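Local coordinates for protein group 3 allergen SMIPP-S YvT004A06 (Sarcoptes scabiei type hominis, PDB 3H7T) that adopts the fold of trypsin-like serine proteases but is an inactivated paralogue of the scabies mite, so it probably lacks proteolytic activity, at residues G27-T32 with K103-P108; F35-A40 with N84-I89; Q41-T46 with I72-Y77; L111-P116 with F214-Y219; V120-W125 with A142-V147. One frame throughout, in Å; residues are numbered along the deposited sequence.

Contact 1: residues G27-T32 with K103-P108; sequences GGSILT and KKIELP
Ile30 and Ile105 share the single direct hydrogen bond of a crossing in which the two chain directions stand 92° apart, so residues 103-108, which form no strand, cross strand 26-30 instead of pairing alongside it. Strand 26-30 belongs to the N-terminal beta-barrel of the trypsin-like fold, and residues 103-108 are part of the long connection leading from this barrel to the second one. Ile105 N lies 2.8 Å from Ile30 O, and the bond is close to straight, 174° at the hydrogen. Next to it, Ile105 CG2 comes to 3.4 Å from Ser29 OG; CG1 is anti to the backbone N (chi1 -173°), and the other branch is the one that meets the strand. Ile30 CB approaches Lys103 O to 3.3 Å. Lys104 lays CB and CD against Leu31 O, the CB at 3.3 Å, before its chain leads away. Leu31 and Thr32 both face Phe35, a classic beta bulge. The CB of Leu31 points away from the linker, yet its end returns: CD2 meets Leu107 CD2 at 3.8 Å, the two side chains crossing at about a right angle, and Ile224 of helix 221-228 touches both leucines. A water donates to Leu31 O at 2.7 Å; its approach to Ile105 O, 2.5 Å, is suspiciously short, which makes that half of the bridge less certain.

Contact 2: residues F35-A40 with N84-I89; sequences FVITAA and NNYAVI
Val36 and Thr38 face Ile89 and Ala87 as antiparallel hydrogen-bonded pairs on either side of the non-hydrogen-bonded pair Ile37-Val88, with the strand directions 152° apart and the axes 4.6 Å apart at closest approach. Each hydrogen-bonded pair carries two N-H to carbonyl bonds; the shortest runs from Ile89 N to Val36 O at 2.7 Å. The bond from Ala87 N to Thr38 O arrives from above the carbonyl plane, 44° out of it, where strand 35-38 ends. On the face shared by Val36, Thr38, Ala87 and Ile89, Thr38 CG2 meets Ile89 CD1 at 3.7 Å. OG1 of that threonine, anti to the backbone N (chi1 -171°), bonds to Gly27 O on the next strand of the barrel. On the face of Ile37 and Val88, Phe35 CD1 touches Val88 CG1 at 3.7 Å, and Ile224 and Ile227 of helix 221-228 pack against it. Beyond the ladder, Asn85 OD1 lies 3.5 Å from Ala39 CB, while its ND2 bonds to Gln41 OE1. In this buried ladder the peptide groups of the two hydrogen-bonded pairs thus satisfy each other, while Ile37 and Val88 bond outward to Ser29 and Tyr73 on the flanking strands.

Contact 3: residues Q41-T46 with I72-Y77; sequences QCVDGT and IYIVRY
Tyr77 overlaps Gln41, whose N lies 3.9 Å above one face of the tyrosine ring, offset toward the rim. At the hydroxyl end, Tyr77 OH is 3.5 Å from Gln41 CB. The CB of Tyr77 points toward residues 41-46, and CG is anti to the backbone N (chi1 177°). At the ring edge, in plane, stands Asp44 OD2, 3.6 Å from Tyr77 CD2, and the carboxylate is turned 89° to the ring. An oxygen so placed faces the C-H rim, probably a mildly favourable electrostatic approach. No direct hydrogen bond joins the segments; a water donates to Tyr77 O at 2.9 Å and only weakly to Asp44 OD2, whereas Asp44 OD1 is bonded by Gln235 NE2. The other half of the contact is apolar. Val43 CG2 lies 3.9 Å from Ile72 CG2, and Ile74 CD1 fits against Asp44 CA at 3.9 Å. A type II turn from Val43 to Thr46, closed by Thr46 N to Val43 O at 3.0 Å, carries the chain off the helix, with Gly45 at positive phi. The short, weakly bonded helix 40-43, tied by the Cys42-Cys26 disulfide, lies against the later residues of strand 65-74, with Ile51 of strand 51-55 touching Val43 and Ile72, and Ala87 of strand 87-91 touching Val43 and Ile74.

Contact 4: residues L111-P116 with F214-Y219; sequences LYDPEP and FLRVGY
Arg216 is gripped tightly between Asp113 and Tyr219, whereas Leu111 beside it lies at the exposed margin of the contact. The carboxylate of Asp113 stacks on the guanidinium with the planes 16° apart, its CG 3.7 Å above the group's centre. Tyr219 CD1 lies over the opposite face, toward the rim. Asp113 OD1 and Arg216 NE, 4.0 Å apart, make a long salt bridge of charges alone, since no N-H points at the oxygen. In the guanidinium plane, Leu111 O takes a weak bond from Arg216 NH2, 2.9 Å long but bent to 123°. Close packing continues at Gly218, where a CB would run into Tyr112 N. On the looser side, Leu111 CD2 rests 3.9 Å from Tyr219 CD1, and Leu111 N bonds to Gly218 O at 2.9 Å, coming in from above the carbonyl plane. Gly218 N donates to a water that in turn donates to Tyr112 O, 3.1 Å away from it. Asp113 OD1 also forms a salt bridge with Arg149, and Arg216 NH1 bonds to Asp167 O. The stack therefore probably balances charge between the interbarrel linker and strand 212-216, with Arg149 and Asp167 as further partners of the two groups.

Contact 5: residues V120-W125 with A142-V147; sequences VLVSGW and ANFTVV
Val120 to Val122 and Ala142 to Phe144 form an antiparallel ladder in the second, C-terminal beta-barrel of the trypsin-like fold, between two strands that follow one another in the chain. Val120-Phe144 and Val122-Ala142 are hydrogen-bonded pairs, and Leu121-Asn143 between them is a non-hydrogen-bonded pair. The strands are strongly twisted, 134° between their directions, yet the four backbone bonds remain even. Val120 N reaches Phe144 O at 3.0 Å, tilted from the carbonyl plane, and Val122 N reaches Ala142 O at 2.9 Å. A C-H contact adds to these, Asn143 CA lying 3.4 Å from Val120 O.

The inner face carries Val120, Val122, Ala142 and Phe144. Val122 crosses the phenylalanine at about a right angle, its CG2 3.5 Å from Phe144 CD2 and its CB also close by. CG of Phe144 is anti to the carbonyl carbon (chi1 -78°), and CD2 and CE2 are the ring atoms that meet Val122. Val120 divides its branches: CG2 touches Phe144 CB at 3.8 Å, and CG1 meets Val146 CG2 at 3.9 Å, the two valines crossing at about a right angle. The ring of Phe214, on strand 212-216, meets that of Phe144 edge-to-face, and Ala190 touches both Val120 and Val122. On the other face the contact is thin: Leu121 CD1 lies 3.8 Å from Asn143 OD1, and the asparagine is exposed. Two successive antiparallel strands, with this buried face and a more exposed one of Leu121 and Asn143, belong to the C-terminal barrel of the chymotrypsin-like fold.

How the contacts relate
Contacts 1, 2 and 3 belong to the six-stranded N-terminal barrel, and contacts 4 and 5 reach the sheet of the second; contacts 1 and 4 tie the linker between the barrels to each in turn. The loop spanned by contact 1 encloses contact 2, which encloses contact 3; contact 5 lies likewise within contact 4. Contacts 2 and 3 are close, centres about 7 Å apart, whereas contacts 3 and 5 lie about 23 Å apart on opposite sides of the chain's centre. Leu215 packs on Tyr86, joining contacts 2 and 4 across the barrels. By family comparison, Gln41 and Tyr86 probably stand where active relatives carry the triad histidine and aspartate, consistent with an inactivated protease that keeps its scaffold.

Contact 1: residues G27-T32 with K103-P108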
# COMPACT_ATOMS: atom_id res chain seq x y z
N GLY A 27 1.13 -5.49 -2.22
CA GLY A 27 0.06 -4.93 -3.01
C GLY A 27 0.51 -3.61 -3.63
O GLY A 27 1.59 -3.10 -3.33
N GLY A 28 -0.34 -3.07 -4.50
CA GLY A 28 -0.06 -1.81 -5.20
C GLY A 28 -1.37 -1.19 -5.65
O GLY A 28 -2.45 -1.75 -5.44
N SER A 29 -1.27 -0.03 -6.29
CA SER A 29 -2.45 0.65 -6.81
C SER A 29 -2.15 1.34 -8.15
O SER A 29 -1.05 1.87 -8.34
CB SER A 29 -2.97 1.65 -5.77
OG SER A 29 -4.39 1.75 -5.83
N ILE A 30 -3.11 1.30 -9.08
CA ILE A 30 -3.00 1.96 -10.38
C ILE A 30 -3.16 3.47 -10.27
O ILE A 30 -4.23 3.96 -9.92
CB ILE A 30 -4.12 1.50 -11.39
CG1 ILE A 30 -4.40 -0.01 -11.33
CG2 ILE A 30 -3.80 2.02 -12.80
CD1 ILE A 30 -3.61 -0.86 -12.27
N LEU A 31 -2.10 4.20 -10.61
CA LEU A 31 -2.19 5.66 -10.74
C LEU A 31 -2.53 6.10 -12.17
O LEU A 31 -3.40 6.95 -12.39
CB LEU A 31 -0.91 6.33 -10.22
CG LEU A 31 -0.65 6.14 -8.72
CD1 LEU A 31 0.59 6.90 -8.28
CD2 LEU A 31 -1.86 6.54 -7.87
N THR A 32 -1.82 5.52 -13.14
CA THR A 32 -2.10 5.72 -14.57
C THR A 32 -1.83 4.41 -15.30
O THR A 32 -1.37 3.44 -14.68
CB THR A 32 -1.22 6.83 -15.23
OG1 THR A 32 0.13 6.38 -15.36
CG2 THR A 32 -1.26 8.14 -14.44
N LYS A 103 -8.81 -0.18 -13.13
CA LYS A 103 -9.06 1.27 -13.18
C LYS A 103 -8.01 2.04 -12.40
O LYS A 103 -7.46 1.52 -11.43
CB LYS A 103 -10.44 1.61 -12.58
CG LYS A 103 -11.63 0.93 -13.24
CD LYS A 103 -12.95 1.22 -12.52
CE LYS A 103 -13.50 2.60 -12.83
NZ LYS A 103 -14.76 2.86 -12.08
N LYS A 104 -7.74 3.28 -12.81
CA LYS A 104 -6.85 4.13 -12.02
C LYS A 104 -7.57 4.73 -10.82
O LYS A 104 -8.78 4.98 -10.86
CB LYS A 104 -6.17 5.21 -12.88
CG LYS A 104 -7.09 6.14 -13.65
CD LYS A 104 -6.28 7.19 -14.41
CE LYS A 104 -7.13 7.95 -15.41
NZ LYS A 104 -7.30 7.18 -16.68
N ILE A 105 -6.82 4.94 -9.74
CA ILE A 105 -7.32 5.64 -8.56
C ILE A 105 -6.71 7.04 -8.53
O ILE A 105 -5.51 7.20 -8.75
CB ILE A 105 -6.97 4.87 -7.23
CG1 ILE A 105 -7.63 5.53 -6.01
CG2 ILE A 105 -5.45 4.79 -7.02
CD1 ILE A 105 -9.05 5.05 -5.74
N GLU A 106 -7.54 8.05 -8.26
CA GLU A 106 -7.08 9.44 -8.24
C GLU A 106 -6.25 9.76 -6.99
O GLU A 106 -6.46 9.19 -5.93
CB GLU A 106 -8.27 10.42 -8.33
CG GLU A 106 -9.04 10.36 -9.66
CD GLU A 106 -8.17 10.62 -10.88
OE1 GLU A 106 -7.45 11.64 -10.90
OE2 GLU A 106 -8.21 9.80 -11.82
N LEU A 107 -5.30 10.68 -7.14
CA LEU A 107 -4.53 11.16 -6.00
C LEU A 107 -5.34 12.14 -5.15
O LEU A 107 -6.25 12.79 -5.68
CB LEU A 107 -3.21 11.78 -6.47
CG LEU A 107 -2.19 10.80 -7.08
CD1 LEU A 107 -1.01 11.55 -7.73
CD2 LEU A 107 -1.68 9.84 -6.01
N PRO A 108 -5.04 12.24 -3.84
CA PRO A 108 -5.75 13.18 -2.97
C PRO A 108 -5.18 14.59 -3.14
O PRO A 108 -4.14 14.75 -3.77
CB PRO A 108 -5.38 12.66 -1.58
CG PRO A 108 -3.99 12.18 -1.75
CD PRO A 108 -3.99 11.52 -3.11
O HOH W 1 -4.32 8.63 -10.47

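Contact 2: residues F35-A40 with N84-I89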
# COMPACT_ATOMS: atom_id res chain seq x y z
N PHE A 35 1.83 3.79 -14.59
CA PHE A 35 2.40 3.93 -13.24
C PHE A 35 1.60 3.25 -12.12
O PHE A 35 0.38 3.37 -12.03
CB PHE A 35 2.61 5.41 -12.90
CG PHE A 35 3.69 6.07 -13.73
CD1 PHE A 35 5.03 5.92 -13.40
CD2 PHE A 35 3.35 6.84 -14.84
CE1 PHE A 35 6.03 6.53 -14.16
CE2 PHE A 35 4.34 7.46 -15.61
CZ PHE A 35 5.68 7.30 -15.27
N VAL A 36 2.34 2.55 -11.26
CA VAL A 36 1.77 1.90 -10.08
C VAL A 36 2.51 2.38 -8.84
O VAL A 36 3.72 2.60 -8.89
CB VAL A 36 1.84 0.36 -10.21
CG1 VAL A 36 1.74 -0.33 -8.84
CG2 VAL A 36 0.75 -0.15 -11.15
N ILE A 37 1.79 2.57 -7.73
CA ILE A 37 2.42 2.94 -6.46
C ILE A 37 2.30 1.80 -5.44
O ILE A 37 1.24 1.20 -5.28
CB ILE A 37 1.87 4.27 -5.89
CG1 ILE A 37 2.63 4.68 -4.62
CG2 ILE A 37 0.35 4.21 -5.66
CD1 ILE A 37 2.43 6.13 -4.21
N THR A 38 3.41 1.52 -4.76
CA THR A 38 3.49 0.49 -3.73
C THR A 38 4.36 1.02 -2.58
O THR A 38 4.71 2.21 -2.57
CB THR A 38 4.01 -0.86 -4.33
OG1 THR A 38 3.89 -1.91 -3.37
CG2 THR A 38 5.48 -0.76 -4.80
N ALA A 39 4.68 0.17 -1.60
CA ALA A 39 5.59 0.57 -0.52
C ALA A 39 7.03 0.41 -0.96
O ALA A 39 7.36 -0.51 -1.71
CB ALA A 39 5.33 -0.27 0.73
N ALA A 40 7.90 1.30 -0.48
CA ALA A 40 9.34 1.20 -0.78
C ALA A 40 9.97 -0.10 -0.26
O ALA A 40 10.78 -0.70 -0.96
CB ALA A 40 10.07 2.40 -0.24
N ASN A 84 9.20 7.79 4.46
CA ASN A 84 9.04 7.93 3.01
C ASN A 84 8.91 6.57 2.34
O ASN A 84 9.49 6.32 1.28
CB ASN A 84 10.21 8.71 2.40
CG ASN A 84 10.61 9.92 3.25
OD1 ASN A 84 9.76 10.68 3.71
ND2 ASN A 84 11.91 10.07 3.47
N ASN A 85 8.12 5.69 2.97
CA ASN A 85 7.98 4.31 2.53
C ASN A 85 6.99 4.17 1.37
O ASN A 85 5.90 3.62 1.51
CB ASN A 85 7.57 3.45 3.74
CG ASN A 85 7.47 1.97 3.43
OD1 ASN A 85 7.92 1.49 2.39
ND2 ASN A 85 6.87 1.23 4.35
N TYR A 86 7.38 4.70 0.21
CA TYR A 86 6.62 4.50 -1.03
C TYR A 86 7.55 4.31 -2.22
O TYR A 86 8.70 4.77 -2.21
CB TYR A 86 5.64 5.65 -1.27
CG TYR A 86 6.33 6.98 -1.54
CD1 TYR A 86 6.44 7.47 -2.84
CD2 TYR A 86 6.86 7.74 -0.50
CE1 TYR A 86 7.08 8.69 -3.10
CE2 TYR A 86 7.50 8.95 -0.75
CZ TYR A 86 7.60 9.42 -2.05
OH TYR A 86 8.22 10.62 -2.31
N ALA A 87 7.07 3.60 -3.23
CA ALA A 87 7.79 3.50 -4.49
C ALA A 87 6.83 3.58 -5.66
O ALA A 87 5.69 3.13 -5.57
CB ALA A 87 8.61 2.23 -4.56
N VAL A 88 7.30 4.16 -6.75
CA VAL A 88 6.50 4.20 -7.96
C VAL A 88 7.14 3.32 -9.01
O VAL A 88 8.35 3.41 -9.27
CB VAL A 88 6.27 5.64 -8.47
CG1 VAL A 88 5.51 5.62 -9.79
CG2 VAL A 88 5.51 6.45 -7.43
N ILE A 89 6.33 2.46 -9.58
CA ILE A 89 6.78 1.52 -10.58
C ILE A 89 6.22 1.94 -11.93
O ILE A 89 5.01 2.16 -12.07
CB ILE A 89 6.34 0.07 -10.24
CG1 ILE A 89 6.91 -0.36 -8.88
CG2 ILE A 89 6.79 -0.91 -11.33
CD1 ILE A 89 6.28 -1.63 -8.28

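Contact 3: residues Q41-T46 with I72-Y77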
# COMPACT_ATOMS: atom_id res chain seq x y z
N GLN A 41 9.58 -0.51 0.95
CA GLN A 41 10.07 -1.75 1.57
C GLN A 41 9.92 -2.99 0.68
O GLN A 41 10.55 -4.02 0.93
CB GLN A 41 9.37 -2.01 2.92
CG GLN A 41 7.90 -2.47 2.78
CD GLN A 41 7.20 -2.57 4.12
OE1 GLN A 41 6.44 -1.68 4.50
NE2 GLN A 41 7.46 -3.66 4.87
N CYS A 42 9.08 -2.89 -0.33
CA CYS A 42 8.78 -3.99 -1.24
C CYS A 42 9.84 -4.17 -2.31
O CYS A 42 10.13 -5.29 -2.71
CB CYS A 42 7.43 -3.76 -1.92
SG CYS A 42 6.04 -3.62 -0.78
N VAL A 43 10.41 -3.06 -2.78
CA VAL A 43 11.18 -3.07 -4.02
C VAL A 43 12.52 -2.33 -3.96
O VAL A 43 13.24 -2.27 -4.95
CB VAL A 43 10.33 -2.54 -5.21
CG1 VAL A 43 9.12 -3.45 -5.48
CG2 VAL A 43 9.89 -1.09 -4.96
N ASP A 44 12.83 -1.77 -2.79
CA ASP A 44 14.09 -1.05 -2.56
C ASP A 44 15.30 -1.91 -2.91
O ASP A 44 15.52 -2.96 -2.31
CB ASP A 44 14.17 -0.59 -1.10
CG ASP A 44 15.39 0.28 -0.83
OD1 ASP A 44 15.85 0.99 -1.75
OD2 ASP A 44 15.88 0.26 0.32
N GLY A 45 16.09 -1.44 -3.88
CA GLY A 45 17.31 -2.11 -4.30
C GLY A 45 17.09 -3.32 -5.19
O GLY A 45 17.99 -4.13 -5.38
N THR A 46 15.88 -3.44 -5.74
CA THR A 46 15.52 -4.55 -6.62
C THR A 46 15.43 -4.09 -8.07
O THR A 46 14.79 -3.08 -8.38
CB THR A 46 14.18 -5.22 -6.18
OG1 THR A 46 14.32 -5.75 -4.86
CG2 THR A 46 13.79 -6.35 -7.12
N ILE A 72 11.95 1.80 -11.48
CA ILE A 72 11.53 1.90 -10.09
C ILE A 72 11.97 3.26 -9.55
O ILE A 72 13.15 3.62 -9.63
CB ILE A 72 12.15 0.79 -9.21
CG1 ILE A 72 11.86 -0.62 -9.77
CG2 ILE A 72 11.68 0.92 -7.75
CD1 ILE A 72 10.40 -0.95 -10.02
N TYR A 73 11.03 4.01 -8.98
CA TYR A 73 11.34 5.32 -8.40
C TYR A 73 11.18 5.28 -6.90
O TYR A 73 10.09 5.01 -6.39
CB TYR A 73 10.43 6.40 -9.00
CG TYR A 73 10.54 6.48 -10.50
CD1 TYR A 73 11.41 7.40 -11.11
CD2 TYR A 73 9.80 5.63 -11.32
CE1 TYR A 73 11.52 7.47 -12.49
CE2 TYR A 73 9.90 5.70 -12.70
CZ TYR A 73 10.76 6.62 -13.28
OH TYR A 73 10.87 6.68 -14.65
N ILE A 74 12.28 5.53 -6.20
CA ILE A 74 12.32 5.62 -4.74
C ILE A 74 12.78 7.04 -4.39
O ILE A 74 13.75 7.54 -4.96
CB ILE A 74 13.33 4.61 -4.14
CG1 ILE A 74 13.14 3.20 -4.73
CG2 ILE A 74 13.27 4.62 -2.61
CD1 ILE A 74 12.34 2.21 -3.88
N VAL A 75 12.09 7.68 -3.45
CA VAL A 75 12.46 9.04 -3.02
C VAL A 75 12.82 9.09 -1.54
O VAL A 75 11.98 9.39 -0.68
CB VAL A 75 11.35 10.09 -3.36
CG1 VAL A 75 11.86 11.52 -3.12
CG2 VAL A 75 10.87 9.92 -4.79
N ARG A 76 14.09 8.79 -1.25
CA ARG A 76 14.67 8.89 0.10
C ARG A 76 14.06 7.94 1.14
O ARG A 76 13.88 8.30 2.31
CB ARG A 76 14.68 10.35 0.60
CG ARG A 76 15.37 11.34 -0.36
CD ARG A 76 16.82 10.94 -0.64
NE ARG A 76 17.61 10.87 0.59
CZ ARG A 76 18.76 10.23 0.72
NH1 ARG A 76 19.40 10.23 1.89
NH2 ARG A 76 19.29 9.59 -0.31
N TYR A 77 13.76 6.70 0.73
CA TYR A 77 13.30 5.70 1.69
C TYR A 77 14.36 5.50 2.78
O TYR A 77 15.53 5.29 2.47
CB TYR A 77 12.99 4.37 1.01
CG TYR A 77 12.60 3.27 1.97
CD1 TYR A 77 11.59 3.46 2.92
CD2 TYR A 77 13.20 2.01 1.89
CE1 TYR A 77 11.22 2.44 3.79
CE2 TYR A 77 12.83 0.98 2.76
CZ TYR A 77 11.84 1.20 3.70
OH TYR A 77 11.48 0.20 4.55
O HOH W 2 16.93 3.41 0.76

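Contact 4: residues L111-P116 with F214-Y219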
# COMPACT_ATOMS: atom_id res chain seq x y z
N LEU A 111 -1.36 17.48 0.99
CA LEU A 111 -1.33 17.32 2.44
C LEU A 111 -2.63 16.78 3.07
O LEU A 111 -2.86 16.96 4.26
CB LEU A 111 -0.85 18.61 3.12
CG LEU A 111 0.62 18.99 2.93
CD1 LEU A 111 0.87 20.41 3.42
CD2 LEU A 111 1.55 18.01 3.64
N TYR A 112 -3.44 16.10 2.27
CA TYR A 112 -4.63 15.43 2.80
C TYR A 112 -4.27 14.56 4.01
O TYR A 112 -3.26 13.85 4.00
CB TYR A 112 -5.32 14.58 1.73
CG TYR A 112 -6.65 14.03 2.20
CD1 TYR A 112 -7.82 14.78 2.07
CD2 TYR A 112 -6.74 12.78 2.82
CE1 TYR A 112 -9.04 14.29 2.52
CE2 TYR A 112 -7.95 12.29 3.28
CZ TYR A 112 -9.10 13.04 3.12
OH TYR A 112 -10.30 12.55 3.57
N ASP A 113 -5.08 14.65 5.06
CA ASP A 113 -4.81 13.91 6.29
C ASP A 113 -6.13 13.36 6.84
O ASP A 113 -6.95 14.13 7.33
CB ASP A 113 -4.12 14.82 7.33
CG ASP A 113 -3.44 14.03 8.47
OD1 ASP A 113 -3.38 12.78 8.41
OD2 ASP A 113 -2.95 14.67 9.42
N PRO A 114 -6.33 12.03 6.74
CA PRO A 114 -7.62 11.44 7.14
C PRO A 114 -7.94 11.75 8.60
O PRO A 114 -7.07 11.61 9.47
CB PRO A 114 -7.40 9.93 6.95
CG PRO A 114 -6.16 9.78 6.16
CD PRO A 114 -5.33 11.00 6.41
N GLU A 115 -9.18 12.16 8.85
CA GLU A 115 -9.60 12.56 10.19
C GLU A 115 -9.79 11.33 11.07
O GLU A 115 -10.31 10.32 10.60
CB GLU A 115 -10.91 13.36 10.14
CG GLU A 115 -10.82 14.66 9.35
CD GLU A 115 -11.89 15.65 9.74
N PRO A 116 -9.37 11.41 12.36
CA PRO A 116 -9.65 10.34 13.32
C PRO A 116 -11.13 9.99 13.34
O PRO A 116 -11.97 10.88 13.20
CB PRO A 116 -9.25 10.96 14.66
CG PRO A 116 -8.22 11.98 14.32
CD PRO A 116 -8.55 12.49 12.94
N PHE A 214 0.13 3.59 7.60
CA PHE A 214 -0.13 3.85 6.20
C PHE A 214 0.59 5.12 5.79
O PHE A 214 0.45 6.15 6.44
CB PHE A 214 -1.64 4.08 5.98
CG PHE A 214 -2.49 2.86 6.21
CD1 PHE A 214 -2.88 2.06 5.14
CD2 PHE A 214 -2.93 2.52 7.50
CE1 PHE A 214 -3.67 0.93 5.34
CE2 PHE A 214 -3.72 1.39 7.71
CZ PHE A 214 -4.08 0.59 6.62
N LEU A 215 1.33 5.05 4.68
CA LEU A 215 1.89 6.26 4.11
C LEU A 215 0.77 7.25 3.82
O LEU A 215 -0.25 6.90 3.22
CB LEU A 215 2.68 5.97 2.83
CG LEU A 215 3.39 7.19 2.26
CD1 LEU A 215 4.89 7.05 2.46
CD2 LEU A 215 3.03 7.39 0.79
N ARG A 216 0.95 8.48 4.27
CA ARG A 216 -0.01 9.55 3.98
C ARG A 216 0.32 10.08 2.59
O ARG A 216 1.27 10.85 2.43
CB ARG A 216 0.09 10.67 5.02
CG ARG A 216 -1.18 11.53 5.13
CD ARG A 216 -0.93 13.02 5.09
NE ARG A 216 -0.16 13.53 6.21
CZ ARG A 216 -0.18 14.79 6.65
NH1 ARG A 216 0.59 15.12 7.66
NH2 ARG A 216 -0.96 15.71 6.10
N VAL A 217 -0.47 9.66 1.60
CA VAL A 217 -0.22 10.03 0.21
C VAL A 217 -0.23 11.55 -0.01
O VAL A 217 0.64 12.06 -0.71
CB VAL A 217 -1.20 9.32 -0.76
CG1 VAL A 217 -0.92 9.74 -2.21
CG2 VAL A 217 -1.05 7.80 -0.64
N GLY A 218 -1.18 12.25 0.61
CA GLY A 218 -1.24 13.72 0.58
C GLY A 218 0.09 14.41 0.83
O GLY A 218 0.43 15.41 0.15
N TYR A 219 0.86 13.86 1.77
CA TYR A 219 2.16 14.40 2.17
C TYR A 219 3.19 14.32 1.04
O TYR A 219 4.16 15.10 0.99
CB TYR A 219 2.66 13.66 3.42
CG TYR A 219 3.88 14.26 4.09
CD1 TYR A 219 3.76 15.13 5.18
CD2 TYR A 219 5.17 13.95 3.64
CE1 TYR A 219 4.90 15.66 5.80
CE2 TYR A 219 6.30 14.49 4.23
CZ TYR A 219 6.16 15.34 5.32
OH TYR A 219 7.29 15.85 5.90
O HOH W 3 -3.31 11.35 2.22

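Contact 5: residues V120-W125 with A142-V147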
# COMPACT_ATOMS: atom_id res chain seq x y z
N VAL A 120 -11.03 4.26 6.18
CA VAL A 120 -10.40 4.07 4.88
C VAL A 120 -10.63 2.64 4.42
O VAL A 120 -10.57 1.69 5.22
CB VAL A 120 -8.86 4.40 4.89
CG1 VAL A 120 -8.61 5.88 5.23
CG2 VAL A 120 -8.09 3.48 5.86
N LEU A 121 -10.92 2.51 3.14
CA LEU A 121 -11.12 1.20 2.53
C LEU A 121 -9.76 0.64 2.07
O LEU A 121 -9.09 1.24 1.23
CB LEU A 121 -12.08 1.31 1.34
CG LEU A 121 -12.27 0.04 0.51
CD1 LEU A 121 -12.94 -1.06 1.35
CD2 LEU A 121 -13.07 0.32 -0.76
N VAL A 122 -9.39 -0.51 2.62
CA VAL A 122 -8.09 -1.13 2.36
C VAL A 122 -8.33 -2.51 1.75
O VAL A 122 -9.27 -3.20 2.14
CB VAL A 122 -7.27 -1.28 3.67
CG1 VAL A 122 -5.92 -2.00 3.43
CG2 VAL A 122 -7.07 0.08 4.34
N SER A 123 -7.49 -2.90 0.80
CA SER A 123 -7.69 -4.15 0.08
C SER A 123 -6.35 -4.74 -0.34
O SER A 123 -5.45 -4.01 -0.78
CB SER A 123 -8.60 -3.92 -1.14
OG SER A 123 -8.06 -2.93 -1.98
N GLY A 124 -6.20 -6.05 -0.16
CA GLY A 124 -4.97 -6.72 -0.52
C GLY A 124 -5.02 -8.22 -0.31
O GLY A 124 -6.08 -8.78 -0.00
N TRP A 125 -3.87 -8.86 -0.49
CA TRP A 125 -3.75 -10.32 -0.44
C TRP A 125 -2.82 -10.80 0.68
O TRP A 125 -2.30 -11.90 0.61
CB TRP A 125 -3.21 -10.85 -1.77
CG TRP A 125 -4.11 -10.64 -2.95
CD1 TRP A 125 -5.03 -11.52 -3.45
CD2 TRP A 125 -4.13 -9.50 -3.82
NE1 TRP A 125 -5.63 -11.00 -4.56
CE2 TRP A 125 -5.10 -9.76 -4.81
CE3 TRP A 125 -3.43 -8.29 -3.84
CZ2 TRP A 125 -5.40 -8.84 -5.82
CZ3 TRP A 125 -3.72 -7.37 -4.86
CH2 TRP A 125 -4.70 -7.65 -5.83
N ALA A 142 -11.17 -4.46 4.01
CA ALA A 142 -11.70 -4.00 5.29
C ALA A 142 -11.74 -2.48 5.36
O ALA A 142 -10.96 -1.79 4.70
CB ALA A 142 -10.89 -4.57 6.45
N ASN A 143 -12.66 -1.98 6.17
CA ASN A 143 -12.62 -0.59 6.58
C ASN A 143 -11.81 -0.46 7.86
O ASN A 143 -12.13 -1.07 8.89
CB ASN A 143 -14.04 -0.01 6.71
CG ASN A 143 -14.57 0.54 5.38
OD1 ASN A 143 -14.90 -0.22 4.48
ND2 ASN A 143 -14.60 1.86 5.25
N PHE A 144 -10.73 0.31 7.78
CA PHE A 144 -9.87 0.61 8.92
C PHE A 144 -10.26 1.97 9.47
O PHE A 144 -10.24 2.97 8.73
CB PHE A 144 -8.41 0.70 8.46
CG PHE A 144 -7.72 -0.62 8.23
CD1 PHE A 144 -6.58 -0.95 8.97
CD2 PHE A 144 -8.16 -1.51 7.25
CE1 PHE A 144 -5.90 -2.15 8.77
CE2 PHE A 144 -7.49 -2.72 7.02
CZ PHE A 144 -6.36 -3.05 7.79
N THR A 145 -10.58 2.02 10.76
CA THR A 145 -10.88 3.29 11.44
C THR A 145 -9.60 4.06 11.74
O THR A 145 -8.68 3.54 12.37
CB THR A 145 -11.67 3.10 12.75
OG1 THR A 145 -12.75 2.20 12.51
CG2 THR A 145 -12.23 4.43 13.24
N VAL A 146 -9.56 5.30 11.27
CA VAL A 146 -8.40 6.17 11.43
C VAL A 146 -8.20 6.57 12.90
O VAL A 146 -9.14 7.02 13.58
CB VAL A 146 -8.47 7.40 10.47
CG1 VAL A 146 -7.37 8.42 10.78
CG2 VAL A 146 -8.38 6.95 8.99
N VAL A 147 -6.99 6.37 13.39
CA VAL A 147 -6.62 6.69 14.76
C VAL A 147 -5.81 7.99 14.75
O VAL A 147 -4.91 8.15 13.94
CB VAL A 147 -5.77 5.54 15.38
CG1 VAL A 147 -5.26 5.91 16.77
CG2 VAL A 147 -6.58 4.23 15.43